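PDB 2XUA: 3-oxoadipate enol-lactonase from Burkholderia xenovorans, which probably hydrolyses the enol-lactone of 3-oxoadipate, a ring-opening step in the bacterial breakdown of catechol-type aromatic compounds. Local coordinates for residues B[16-21]-B[87-92]; B[77-82]-B[106-111]; B[238-243]-B[255-260]. One frame throughout, in Å; residues are numbered along the deposited sequence.

Interaction 1: residues B[16-21]-B[87-92]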
ATOM      1  N   TYR B  16      -2.169  12.020  -4.767  1.00 14.25           N
ATOM      2  CA  TYR B  16      -1.942  11.460  -6.105  1.00 13.47           C
ATOM      3  C   TYR B  16      -0.511  10.938  -6.298  1.00 13.39           C
ATOM      4  O   TYR B  16       0.395  11.242  -5.489  1.00 15.18           O
ATOM      5  CB  TYR B  16      -2.287  12.501  -7.216  1.00 12.85           C
ATOM      6  CG  TYR B  16      -1.351  13.689  -7.249  1.00 14.37           C
ATOM      7  CD1 TYR B  16      -0.184  13.678  -8.038  1.00 15.68           C
ATOM      8  CD2 TYR B  16      -1.633  14.833  -6.487  1.00 19.80           C
ATOM      9  CE1 TYR B  16       0.714  14.789  -8.027  1.00 16.65           C
ATOM     10  CE2 TYR B  16      -0.766  15.931  -6.476  1.00 17.55           C
ATOM     11  CZ  TYR B  16       0.393  15.903  -7.248  1.00 19.71           C
ATOM     12  OH  TYR B  16       1.263  16.989  -7.223  1.00 22.89           O
ATOM     13  N   ARG B  17      -0.304  10.240  -7.399  1.00 13.85           N
ATOM     14  CA  ARG B  17       1.026   9.656  -7.707  1.00 14.26           C
ATOM     15  C   ARG B  17       1.279   9.653  -9.149  1.00 13.79           C
ATOM     16  O   ARG B  17       0.415   9.227  -9.900  1.00 14.76           O
ATOM     17  CB  ARG B  17       1.120   8.242  -7.152  1.00 13.64           C
ATOM     18  CG  ARG B  17       2.479   7.595  -7.305  1.00 14.26           C
ATOM     19  CD  ARG B  17       2.597   6.417  -6.304  1.00 15.66           C
ATOM     20  NE  ARG B  17       2.781   6.857  -4.904  1.00 12.40           N
ATOM     21  CZ  ARG B  17       2.875   6.037  -3.863  1.00 13.49           C
ATOM     22  NH1 ARG B  17       2.766   4.735  -4.014  1.00 12.55           N
ATOM     23  NH2 ARG B  17       2.987   6.520  -2.664  1.00 11.87           N
ATOM     24  N   ILE B  18       2.469  10.102  -9.552  1.00 13.19           N
ATOM     25  CA  ILE B  18       2.829  10.124 -10.990  1.00 13.27           C
ATOM     26  C   ILE B  18       3.994   9.112 -11.327  1.00 14.68           C
ATOM     27  O   ILE B  18       4.988   9.023 -10.580  1.00 13.78           O
ATOM     28  CB  ILE B  18       3.234  11.548 -11.425  1.00 14.72           C
ATOM     29  CG1 ILE B  18       2.054  12.520 -11.291  1.00 17.69           C
ATOM     30  CG2 ILE B  18       3.816  11.574 -12.880  1.00 14.76           C
ATOM     31  CD1 ILE B  18       2.393  14.008 -11.502  1.00 16.89           C
ATOM     32  N   ASP B  19       3.867   8.330 -12.399  1.00 14.77           N
ATOM     33  CA  ASP B  19       4.993   7.510 -12.856  1.00 15.64           C
ATOM     34  C   ASP B  19       5.241   7.766 -14.342  1.00 16.28           C
ATOM     35  O   ASP B  19       4.377   8.285 -15.031  1.00 14.53           O
ATOM     36  CB  ASP B  19       4.720   6.010 -12.606  1.00 15.87           C
ATOM     37  CG  ASP B  19       4.582   5.668 -11.142  1.00 18.98           C
ATOM     38  OD1 ASP B  19       5.614   5.226 -10.558  1.00 18.21           O
ATOM     39  OD2 ASP B  19       3.443   5.812 -10.576  1.00 16.93           O
ATOM     40  N   GLY B  20       6.439   7.379 -14.827  1.00 16.93           N
ATOM     41  CA  GLY B  20       6.890   7.732 -16.157  1.00 16.66           C
ATOM     42  C   GLY B  20       7.582   9.101 -16.051  1.00 19.48           C
ATOM     43  O   GLY B  20       7.589   9.726 -15.003  1.00 20.43           O
ATOM     44  N   GLU B  21       8.175   9.591 -17.128  1.00 21.57           N
ATOM     45  CA  GLU B  21       8.975  10.844 -17.054  1.00 22.99           C
ATOM     46  C   GLU B  21       7.988  12.020 -17.052  1.00 22.04           C
ATOM     47  O   GLU B  21       7.389  12.277 -18.072  1.00 21.70           O
ATOM     48  CB  GLU B  21       9.860  10.900 -18.299  1.00 24.32           C
ATOM     49  CG  GLU B  21      11.365  10.720 -18.053  1.00 33.79           C
ATOM     50  CD  GLU B  21      11.733   9.666 -17.008  1.00 43.30           C
ATOM     51  OE1 GLU B  21      12.331  10.045 -15.950  1.00 47.43           O
ATOM     52  OE2 GLU B  21      11.438   8.469 -17.249  1.00 47.20           O
ATOM     53  N   ASP B  87      -6.367  19.412 -14.307  1.00 21.76           N
ATOM     54  CA  ASP B  87      -6.162  20.855 -14.452  1.00 22.94           C
ATOM     55  C   ASP B  87      -4.970  21.353 -13.642  1.00 22.09           C
ATOM     56  O   ASP B  87      -4.116  22.110 -14.156  1.00 23.39           O
ATOM     57  CB  ASP B  87      -7.433  21.597 -14.008  1.00 22.94           C
ATOM     58  CG  ASP B  87      -8.553  21.520 -15.042  1.00 25.21           C
ATOM     59  OD1 ASP B  87      -8.348  21.034 -16.180  1.00 27.80           O
ATOM     60  OD2 ASP B  87      -9.664  21.957 -14.704  1.00 27.53           O
ATOM     61  N   THR B  88      -4.907  20.923 -12.388  1.00 23.20           N
ATOM     62  CA  THR B  88      -3.799  21.223 -11.447  1.00 22.12           C
ATOM     63  C   THR B  88      -2.457  20.815 -12.023  1.00 21.39           C
ATOM     64  O   THR B  88      -1.477  21.534 -11.849  1.00 18.28           O
ATOM     65  CB  THR B  88      -3.942  20.506 -10.058  1.00 23.25           C
ATOM     66  OG1 THR B  88      -5.071  21.036  -9.352  1.00 27.97           O
ATOM     67  CG2 THR B  88      -2.728  20.750  -9.187  1.00 23.80           C
ATOM     68  N   LEU B  89      -2.415  19.641 -12.659  1.00 20.49           N
ATOM     69  CA  LEU B  89      -1.168  19.124 -13.295  1.00 21.15           C
ATOM     70  C   LEU B  89      -0.915  19.621 -14.727  1.00 20.30           C
ATOM     71  O   LEU B  89       0.055  19.262 -15.357  1.00 19.56           O
ATOM     72  CB  LEU B  89      -1.118  17.590 -13.176  1.00 19.69           C
ATOM     73  CG  LEU B  89      -1.221  17.064 -11.750  1.00 17.27           C
ATOM     74  CD1 LEU B  89      -1.372  15.543 -11.776  1.00 18.69           C
ATOM     75  CD2 LEU B  89       0.010  17.434 -10.881  1.00 20.72           C
ATOM     76  N   LYS B  90      -1.782  20.536 -15.193  1.00 21.65           N
ATOM     77  CA  LYS B  90      -1.762  21.054 -16.574  1.00 22.42           C
ATOM     78  C   LYS B  90      -1.971  19.950 -17.616  1.00 20.93           C
ATOM     79  O   LYS B  90      -1.527  20.047 -18.776  1.00 22.09           O
ATOM     80  CB  LYS B  90      -0.523  21.959 -16.853  1.00 22.40           C
ATOM     81  CG  LYS B  90      -0.446  23.186 -15.907  1.00 27.57           C
ATOM     82  CD  LYS B  90       1.010  23.760 -15.836  1.00 33.29           C
ATOM     83  CE  LYS B  90       1.722  23.576 -14.431  1.00 37.86           C
ATOM     84  NZ  LYS B  90       2.811  22.476 -14.223  1.00 35.83           N
ATOM     85  N   ILE B  91      -2.616  18.866 -17.200  1.00 19.75           N
ATOM     86  CA  ILE B  91      -2.868  17.760 -18.135  1.00 18.83           C
ATOM     87  C   ILE B  91      -4.068  18.143 -19.031  1.00 19.85           C
ATOM     88  O   ILE B  91      -5.158  18.349 -18.501  1.00 19.96           O
ATOM     89  CB  ILE B  91      -3.229  16.481 -17.408  1.00 17.04           C
ATOM     90  CG1 ILE B  91      -2.024  15.938 -16.643  1.00 19.19           C
ATOM     91  CG2 ILE B  91      -3.778  15.454 -18.395  1.00 15.87           C
ATOM     92  CD1 ILE B  91      -2.387  14.808 -15.721  1.00 19.98           C
ATOM     93  N   ALA B  92      -3.880  18.211 -20.342  1.00 20.19           N
ATOM     94  CA  ALA B  92      -4.971  18.691 -21.165  1.00 21.84           C
ATOM     95  C   ALA B  92      -5.901  17.581 -21.661  1.00 21.38           C
ATOM     96  O   ALA B  92      -7.076  17.839 -21.884  1.00 22.93           O
ATOM     97  CB  ALA B  92      -4.472  19.527 -22.352  1.00 20.76           C
TER

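Interaction 2: residues B[77-82]-B[106-111]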
ATOM      1  N   GLN B  77     -19.198  15.131  -8.365  1.00 24.28           N
ATOM      2  CA  GLN B  77     -18.048  15.475  -7.565  1.00 24.20           C
ATOM      3  C   GLN B  77     -16.864  14.587  -8.052  1.00 23.82           C
ATOM      4  O   GLN B  77     -15.720  15.049  -8.226  1.00 22.63           O
ATOM      5  CB  GLN B  77     -18.273  15.249  -6.082  1.00 24.43           C
ATOM      6  CG  GLN B  77     -18.969  16.439  -5.347  1.00 28.50           C
ATOM      7  CD  GLN B  77     -19.542  15.986  -4.035  1.00 30.45           C
ATOM      8  OE1 GLN B  77     -19.872  14.811  -3.891  1.00 28.14           O
ATOM      9  NE2 GLN B  77     -19.644  16.901  -3.057  1.00 32.64           N
ATOM     10  N   LEU B  78     -17.155  13.322  -8.274  1.00 22.84           N
ATOM     11  CA  LEU B  78     -16.106  12.376  -8.664  1.00 22.39           C
ATOM     12  C   LEU B  78     -15.495  12.705 -10.005  1.00 23.36           C
ATOM     13  O   LEU B  78     -14.286  12.547 -10.198  1.00 24.96           O
ATOM     14  CB  LEU B  78     -16.602  10.923  -8.603  1.00 21.78           C
ATOM     15  CG  LEU B  78     -17.155  10.400  -7.267  1.00 20.05           C
ATOM     16  CD1 LEU B  78     -17.770   9.059  -7.561  1.00 16.79           C
ATOM     17  CD2 LEU B  78     -16.088  10.255  -6.156  1.00 18.85           C
ATOM     18  N   THR B  79     -16.306  13.142 -10.942  1.00 22.85           N
ATOM     19  CA  THR B  79     -15.813  13.511 -12.241  1.00 24.94           C
ATOM     20  C   THR B  79     -14.958  14.795 -12.115  1.00 24.71           C
ATOM     21  O   THR B  79     -13.872  14.892 -12.716  1.00 24.06           O
ATOM     22  CB  THR B  79     -16.970  13.693 -13.220  1.00 25.58           C
ATOM     23  OG1 THR B  79     -17.684  12.462 -13.354  1.00 29.03           O
ATOM     24  CG2 THR B  79     -16.471  13.995 -14.642  1.00 29.27           C
ATOM     25  N   GLY B  80     -15.447  15.752 -11.330  1.00 23.04           N
ATOM     26  CA  GLY B  80     -14.804  17.035 -11.158  1.00 24.28           C
ATOM     27  C   GLY B  80     -13.489  16.922 -10.397  1.00 23.62           C
ATOM     28  O   GLY B  80     -12.562  17.731 -10.571  1.00 22.04           O
ATOM     29  N   ASP B  81     -13.414  15.898  -9.552  1.00 22.84           N
ATOM     30  CA  ASP B  81     -12.183  15.572  -8.896  1.00 22.86           C
ATOM     31  C   ASP B  81     -11.100  15.241  -9.943  1.00 21.37           C
ATOM     32  O   ASP B  81      -9.995  15.755  -9.823  1.00 22.00           O
ATOM     33  CB  ASP B  81     -12.396  14.424  -7.919  1.00 22.56           C
ATOM     34  CG  ASP B  81     -13.120  14.864  -6.677  1.00 25.60           C
ATOM     35  OD1 ASP B  81     -13.411  16.092  -6.506  1.00 25.77           O
ATOM     36  OD2 ASP B  81     -13.357  14.011  -5.824  1.00 23.86           O
ATOM     37  N   VAL B  82     -11.418  14.412 -10.933  1.00 21.16           N
ATOM     38  CA  VAL B  82     -10.433  13.952 -11.972  1.00 21.29           C
ATOM     39  C   VAL B  82     -10.045  15.178 -12.735  1.00 22.39           C
ATOM     40  O   VAL B  82      -8.867  15.508 -12.841  1.00 21.65           O
ATOM     41  CB  VAL B  82     -11.008  12.896 -12.955  1.00 21.25           C
ATOM     42  CG1 VAL B  82      -9.972  12.564 -14.107  1.00 20.04           C
ATOM     43  CG2 VAL B  82     -11.358  11.590 -12.218  1.00 21.21           C
ATOM     44  N   GLY B 106     -15.324   6.964 -15.494  1.00 18.74           N
ATOM     45  CA  GLY B 106     -14.817   7.015 -16.829  1.00 18.57           C
ATOM     46  C   GLY B 106     -15.949   7.143 -17.846  1.00 19.74           C
ATOM     47  O   GLY B 106     -15.816   7.850 -18.859  1.00 16.14           O
ATOM     48  N   VAL B 107     -17.068   6.455 -17.589  1.00 19.31           N
ATOM     49  CA  VAL B 107     -18.251   6.668 -18.448  1.00 19.90           C
ATOM     50  C   VAL B 107     -18.687   8.122 -18.366  1.00 20.35           C
ATOM     51  O   VAL B 107     -18.902   8.719 -19.405  1.00 23.58           O
ATOM     52  CB  VAL B 107     -19.446   5.711 -18.080  1.00 19.54           C
ATOM     53  CG1 VAL B 107     -20.728   6.116 -18.814  1.00 19.98           C
ATOM     54  CG2 VAL B 107     -19.039   4.267 -18.332  1.00 16.23           C
ATOM     55  N   ALA B 108     -18.817   8.702 -17.170  1.00 21.12           N
ATOM     56  CA  ALA B 108     -19.179  10.121 -17.039  1.00 21.44           C
ATOM     57  C   ALA B 108     -18.192  11.060 -17.762  1.00 23.78           C
ATOM     58  O   ALA B 108     -18.596  12.061 -18.421  1.00 22.71           O
ATOM     59  CB  ALA B 108     -19.292  10.522 -15.637  1.00 20.04           C
ATOM     60  N   LEU B 109     -16.905  10.765 -17.604  1.00 22.51           N
ATOM     61  CA  LEU B 109     -15.854  11.589 -18.152  1.00 22.70           C
ATOM     62  C   LEU B 109     -15.915  11.497 -19.660  1.00 23.74           C
ATOM     63  O   LEU B 109     -15.939  12.542 -20.323  1.00 24.76           O
ATOM     64  CB  LEU B 109     -14.506  11.100 -17.633  1.00 21.14           C
ATOM     65  CG  LEU B 109     -13.599  11.838 -16.667  1.00 25.11           C
ATOM     66  CD1 LEU B 109     -13.964  13.218 -16.146  1.00 23.34           C
ATOM     67  CD2 LEU B 109     -13.033  10.890 -15.571  1.00 19.76           C
ATOM     68  N   ALA B 110     -15.984  10.287 -20.218  1.00 23.88           N
ATOM     69  CA  ALA B 110     -16.036  10.142 -21.657  1.00 26.41           C
ATOM     70  C   ALA B 110     -17.298  10.733 -22.311  1.00 27.87           C
ATOM     71  O   ALA B 110     -17.223  11.106 -23.475  1.00 28.53           O
ATOM     72  CB  ALA B 110     -15.861   8.691 -22.101  1.00 26.27           C
ATOM     73  N   ALA B 111     -18.423  10.739 -21.578  1.00 28.11           N
ATOM     74  CA  ALA B 111     -19.711  11.238 -22.067  1.00 28.38           C
ATOM     75  C   ALA B 111     -19.813  12.758 -21.996  1.00 28.65           C
ATOM     76  O   ALA B 111     -20.298  13.411 -22.921  1.00 28.42           O
ATOM     77  CB  ALA B 111     -20.865  10.595 -21.228  1.00 28.04           C
TER

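Interaction 3: residues B[238-243]-B[255-260]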
ATOM      1  N   VAL B 238     -13.891  -7.286 -23.769  1.00 22.54           N
ATOM      2  CA  VAL B 238     -12.936  -8.372 -23.463  1.00 21.18           C
ATOM      3  C   VAL B 238     -13.261  -8.911 -22.067  1.00 21.42           C
ATOM      4  O   VAL B 238     -13.450  -8.160 -21.116  1.00 21.60           O
ATOM      5  CB  VAL B 238     -11.420  -7.904 -23.463  1.00 20.45           C
ATOM      6  CG1 VAL B 238     -10.520  -9.016 -23.019  1.00 21.31           C
ATOM      7  CG2 VAL B 238     -10.933  -7.470 -24.845  1.00 21.07           C
ATOM      8  N   GLU B 239     -13.311 -10.228 -21.945  1.00 20.68           N
ATOM      9  CA  GLU B 239     -13.736 -10.849 -20.728  1.00 21.49           C
ATOM     10  C   GLU B 239     -12.567 -11.677 -20.215  1.00 20.54           C
ATOM     11  O   GLU B 239     -11.970 -12.440 -20.953  1.00 20.72           O
ATOM     12  CB  GLU B 239     -15.011 -11.705 -20.958  1.00 22.09           C
ATOM     13  CG  GLU B 239     -15.524 -12.348 -19.710  1.00 23.80           C
ATOM     14  CD  GLU B 239     -16.866 -13.051 -19.934  1.00 25.24           C
ATOM     15  OE1 GLU B 239     -17.717 -12.480 -20.619  1.00 26.46           O
ATOM     16  OE2 GLU B 239     -17.041 -14.170 -19.437  1.00 21.15           O
ATOM     17  N   LEU B 240     -12.211 -11.464 -18.958  1.00 19.67           N
ATOM     18  CA  LEU B 240     -11.110 -12.150 -18.358  1.00 18.29           C
ATOM     19  C   LEU B 240     -11.598 -13.162 -17.345  1.00 19.60           C
ATOM     20  O   LEU B 240     -12.621 -12.943 -16.713  1.00 19.28           O
ATOM     21  CB  LEU B 240     -10.218 -11.127 -17.638  1.00 15.91           C
ATOM     22  CG  LEU B 240      -9.590 -10.030 -18.481  1.00 17.13           C
ATOM     23  CD1 LEU B 240      -8.842  -9.077 -17.485  1.00 14.83           C
ATOM     24  CD2 LEU B 240      -8.606 -10.629 -19.518  1.00 13.72           C
ATOM     25  N   ASP B 241     -10.862 -14.256 -17.211  1.00 19.28           N
ATOM     26  CA  ASP B 241     -11.153 -15.289 -16.212  1.00 20.80           C
ATOM     27  C   ASP B 241     -10.842 -14.848 -14.776  1.00 19.94           C
ATOM     28  O   ASP B 241      -9.918 -15.357 -14.133  1.00 19.23           O
ATOM     29  CB  ASP B 241     -10.407 -16.585 -16.534  1.00 21.12           C
ATOM     30  CG  ASP B 241     -10.904 -17.792 -15.684  1.00 23.23           C
ATOM     31  OD1 ASP B 241     -11.865 -17.689 -14.892  1.00 24.67           O
ATOM     32  OD2 ASP B 241     -10.318 -18.846 -15.840  1.00 26.28           O
ATOM     33  N   ALA B 242     -11.667 -13.929 -14.284  1.00 18.76           N
ATOM     34  CA  ALA B 242     -11.432 -13.327 -12.999  1.00 19.13           C
ATOM     35  C   ALA B 242     -12.764 -12.887 -12.423  1.00 17.53           C
ATOM     36  O   ALA B 242     -13.805 -12.963 -13.077  1.00 18.83           O
ATOM     37  CB  ALA B 242     -10.448 -12.131 -13.145  1.00 17.61           C
ATOM     38  N   SER B 243     -12.742 -12.485 -11.174  1.00 16.05           N
ATOM     39  CA  SER B 243     -13.891 -11.866 -10.528  1.00 16.77           C
ATOM     40  C   SER B 243     -13.711 -10.343 -10.676  1.00 16.74           C
ATOM     41  O   SER B 243     -13.262  -9.861 -11.729  1.00 16.56           O
ATOM     42  CB  SER B 243     -13.958 -12.328  -9.069  1.00 17.11           C
ATOM     43  OG  SER B 243     -15.077 -11.735  -8.415  1.00 20.06           O
ATOM     44  N   THR B 255      -3.170  -6.131 -18.021  1.00 15.02           N
ATOM     45  CA  THR B 255      -2.154  -5.208 -18.476  1.00 16.82           C
ATOM     46  C   THR B 255      -1.973  -5.214 -19.997  1.00 16.91           C
ATOM     47  O   THR B 255      -2.082  -4.167 -20.653  1.00 17.33           O
ATOM     48  CB  THR B 255      -0.817  -5.394 -17.724  1.00 16.99           C
ATOM     49  OG1 THR B 255      -1.044  -5.222 -16.307  1.00 16.90           O
ATOM     50  CG2 THR B 255       0.145  -4.325 -18.179  1.00 17.73           C
ATOM     51  N   LYS B 256      -1.765  -6.390 -20.554  1.00 17.09           N
ATOM     52  CA  LYS B 256      -1.635  -6.562 -21.987  1.00 18.49           C
ATOM     53  C   LYS B 256      -2.832  -5.999 -22.734  1.00 18.56           C
ATOM     54  O   LYS B 256      -2.663  -5.256 -23.723  1.00 17.02           O
ATOM     55  CB  LYS B 256      -1.432  -8.062 -22.304  1.00 20.53           C
ATOM     56  CG  LYS B 256      -1.262  -8.427 -23.783  1.00 26.85           C
ATOM     57  CD  LYS B 256       0.148  -8.055 -24.326  1.00 36.86           C
ATOM     58  CE  LYS B 256       0.366  -8.317 -25.853  1.00 39.96           C
ATOM     59  NZ  LYS B 256      -0.316  -9.561 -26.319  1.00 39.70           N
ATOM     60  N   THR B 257      -4.040  -6.365 -22.277  1.00 17.36           N
ATOM     61  CA  THR B 257      -5.231  -5.914 -22.957  1.00 17.80           C
ATOM     62  C   THR B 257      -5.316  -4.388 -22.998  1.00 17.25           C
ATOM     63  O   THR B 257      -5.581  -3.814 -24.047  1.00 17.07           O
ATOM     64  CB  THR B 257      -6.501  -6.480 -22.283  1.00 17.26           C
ATOM     65  OG1 THR B 257      -6.380  -7.921 -22.192  1.00 17.56           O
ATOM     66  CG2 THR B 257      -7.713  -6.123 -23.103  1.00 19.18           C
ATOM     67  N   VAL B 258      -5.120  -3.758 -21.845  1.00 15.64           N
ATOM     68  CA  VAL B 258      -5.213  -2.324 -21.713  1.00 16.42           C
ATOM     69  C   VAL B 258      -4.070  -1.673 -22.519  1.00 17.22           C
ATOM     70  O   VAL B 258      -4.334  -0.728 -23.240  1.00 17.74           O
ATOM     71  CB  VAL B 258      -5.248  -1.890 -20.249  1.00 17.64           C
ATOM     72  CG1 VAL B 258      -5.312  -0.413 -20.140  1.00 15.76           C
ATOM     73  CG2 VAL B 258      -6.589  -2.410 -19.623  1.00 15.26           C
ATOM     74  N   VAL B 259      -2.860  -2.239 -22.474  1.00 17.75           N
ATOM     75  CA  VAL B 259      -1.742  -1.618 -23.207  1.00 19.34           C
ATOM     76  C   VAL B 259      -1.972  -1.692 -24.735  1.00 19.88           C
ATOM     77  O   VAL B 259      -1.810  -0.680 -25.427  1.00 20.28           O
ATOM     78  CB  VAL B 259      -0.375  -2.074 -22.728  1.00 18.99           C
ATOM     79  CG1 VAL B 259       0.810  -1.495 -23.640  1.00 19.90           C
ATOM     80  CG2 VAL B 259      -0.144  -1.625 -21.255  1.00 20.44           C
ATOM     81  N   ASP B 260      -2.385  -2.858 -25.264  1.00 21.24           N
ATOM     82  CA  ASP B 260      -2.517  -3.016 -26.711  1.00 22.08           C
ATOM     83  C   ASP B 260      -3.637  -2.111 -27.208  1.00 21.41           C
ATOM     84  O   ASP B 260      -3.491  -1.441 -28.243  1.00 22.49           O
ATOM     85  CB  ASP B 260      -2.781  -4.481 -27.121  1.00 22.36           C
ATOM     86  CG  ASP B 260      -1.634  -5.434 -26.758  1.00 25.53           C
ATOM     87  OD1 ASP B 260      -0.482  -5.041 -26.427  1.00 25.30           O
ATOM     88  OD2 ASP B 260      -1.913  -6.637 -26.792  1.00 30.48           O
TER

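Interaction 1: residues B[16-21]-B[87-92]
L89 points into residues 16-19 of strand 12-19 and divides its two methyls between Y16 and I18. Its CB turns toward the strand, and with chi1 at -56° CG lies beside the backbone N; the methyls part there, CD1 to I18 and CD2 to Y16. CD1 meets the end of I18, methyl against methyl, at 4.1 Å from I18 CD1. CD2 lies obliquely by the phenol of Y16, 4.0 Å from Y16 CE1 and 3.9 Å from Y16 OH. The ring stands there because CG of Y16 sits between the backbone N and the carbonyl carbon, chi1 67°. Leucine, forked at CG, suits a place where two neighbours are met at once. The contact seats the end of helix 75-88 on strand 12-19, near the antiparallel edge of the alpha/beta hydrolase sheet, and L89 also touches L56 of the adjacent strand 54-58. Just beyond, K90 takes a positive phi and closes a Schellman motif, its N hydrogen-bonded to D87 O at 3.0 Å. R17, between Y16 and I18, and D19, after them, serve the subunit interface: R17 forms a salt bridge with D176 of the second subunit, and D19 OD1 is hydrogen-bonded to H180 of that subunit.

Interaction 2: residues B[77-82]-B[106-111]
Two helices of the alpha/beta hydrolase core, 75-88 and 101-112, meet here in a buried crossing, the second being the helix that follows the probable nucleophile elbow, a GxSxG turn. The axes of the two short segments approach to 9.5 Å and cross at -69°, a steep angle that concentrates the touching on four residues. T79 and L109 have the nearest CA atoms, 6.2 Å apart, and their side chains run past one another in opposite directions; the separation modelled between their methyls is too short to be reliable. As modelled, L109 CD2 lies 3.8 Å from V82 CG1 and equally far from V82 CG2, one leucine methyl facing both branches of the valine, though the leucine's torsions are strained and its methyls may be misplaced. On the other flank of T79, its OG1 stands 3.4 Å from A108 CB. That hydroxyl is satisfied within its own helix by a hydrogen bond with I75 O, which lets a threonine serve in an apolar interface, while alanine at 108 keeps the facing surface low. Beneath the pair runs strand 94-99, whose F96 touches both V82 and L109; V82 also reaches T105 of helix 101-112, and on another side of helix 75-88 L78 packs against N189 and A192 of helix 183-195.

Interaction 3: residues B[238-243]-B[255-260]
Residues 238-240 of strand 236-240 and helix segment 255-260 come closest at V238 and T257, whose CA atoms are 8.1 Å apart, a spacing bridged by side chains with no hydrogen bond between the segments. V238 and T257 reach toward each other end to end: T257 CG2 lies 3.9 Å from V238 CG2 and 4.0 Å from V238 CG1, a single methyl set against both branches of the valine. With chi1 at -54°, OG1 of T257 lies beside the backbone N and hydrogen-bonds A253 O one turn back, while CG2 stands anti to that N and faces the strand. Threonine thus offers carbon to the strand while its oxygen is spent inside the helix. L240 is a looser neighbour, with CD2 4.4 Å from T257 OG1. In the alpha/beta hydrolase fold this is the C-terminal helix, 251-263, packing on the last strand, 236-240, at one edge of the sheet; V238 and T257 both touch L210 of the adjoining strand 209-214. A beta-branched valine suits the extended backbone here. Past the strand the chain bends through an inverse gamma turn centred on D241, with A242 N hydrogen-bonded to L240 O at 2.8 Å, and runs on toward helix 246-249. On the helix, K256 NZ forms a salt bridge with D260 OD2 at 3.4 Å, one turn further on.

Overall arrangement
From the N terminus, strand 12-19 supplies the first half of interaction 1, which closes a long loop of 65 intervening residues when the end of helix 75-88 arrives. Before that helix finishes, it has already begun interaction 2, completed by helix 101-112; the two contacts therefore cross along the chain and share helix 75-88, their centres about 16 Å apart. Interaction 3 opens only after both have closed and spans a short loop of 11 residues near the C terminus. Interactions 1 and 3 lie toward opposite edges of the same mixed sheet, with centres about 25 Å apart, while interaction 2 joins two helices beside strand 94-99 of that sheet.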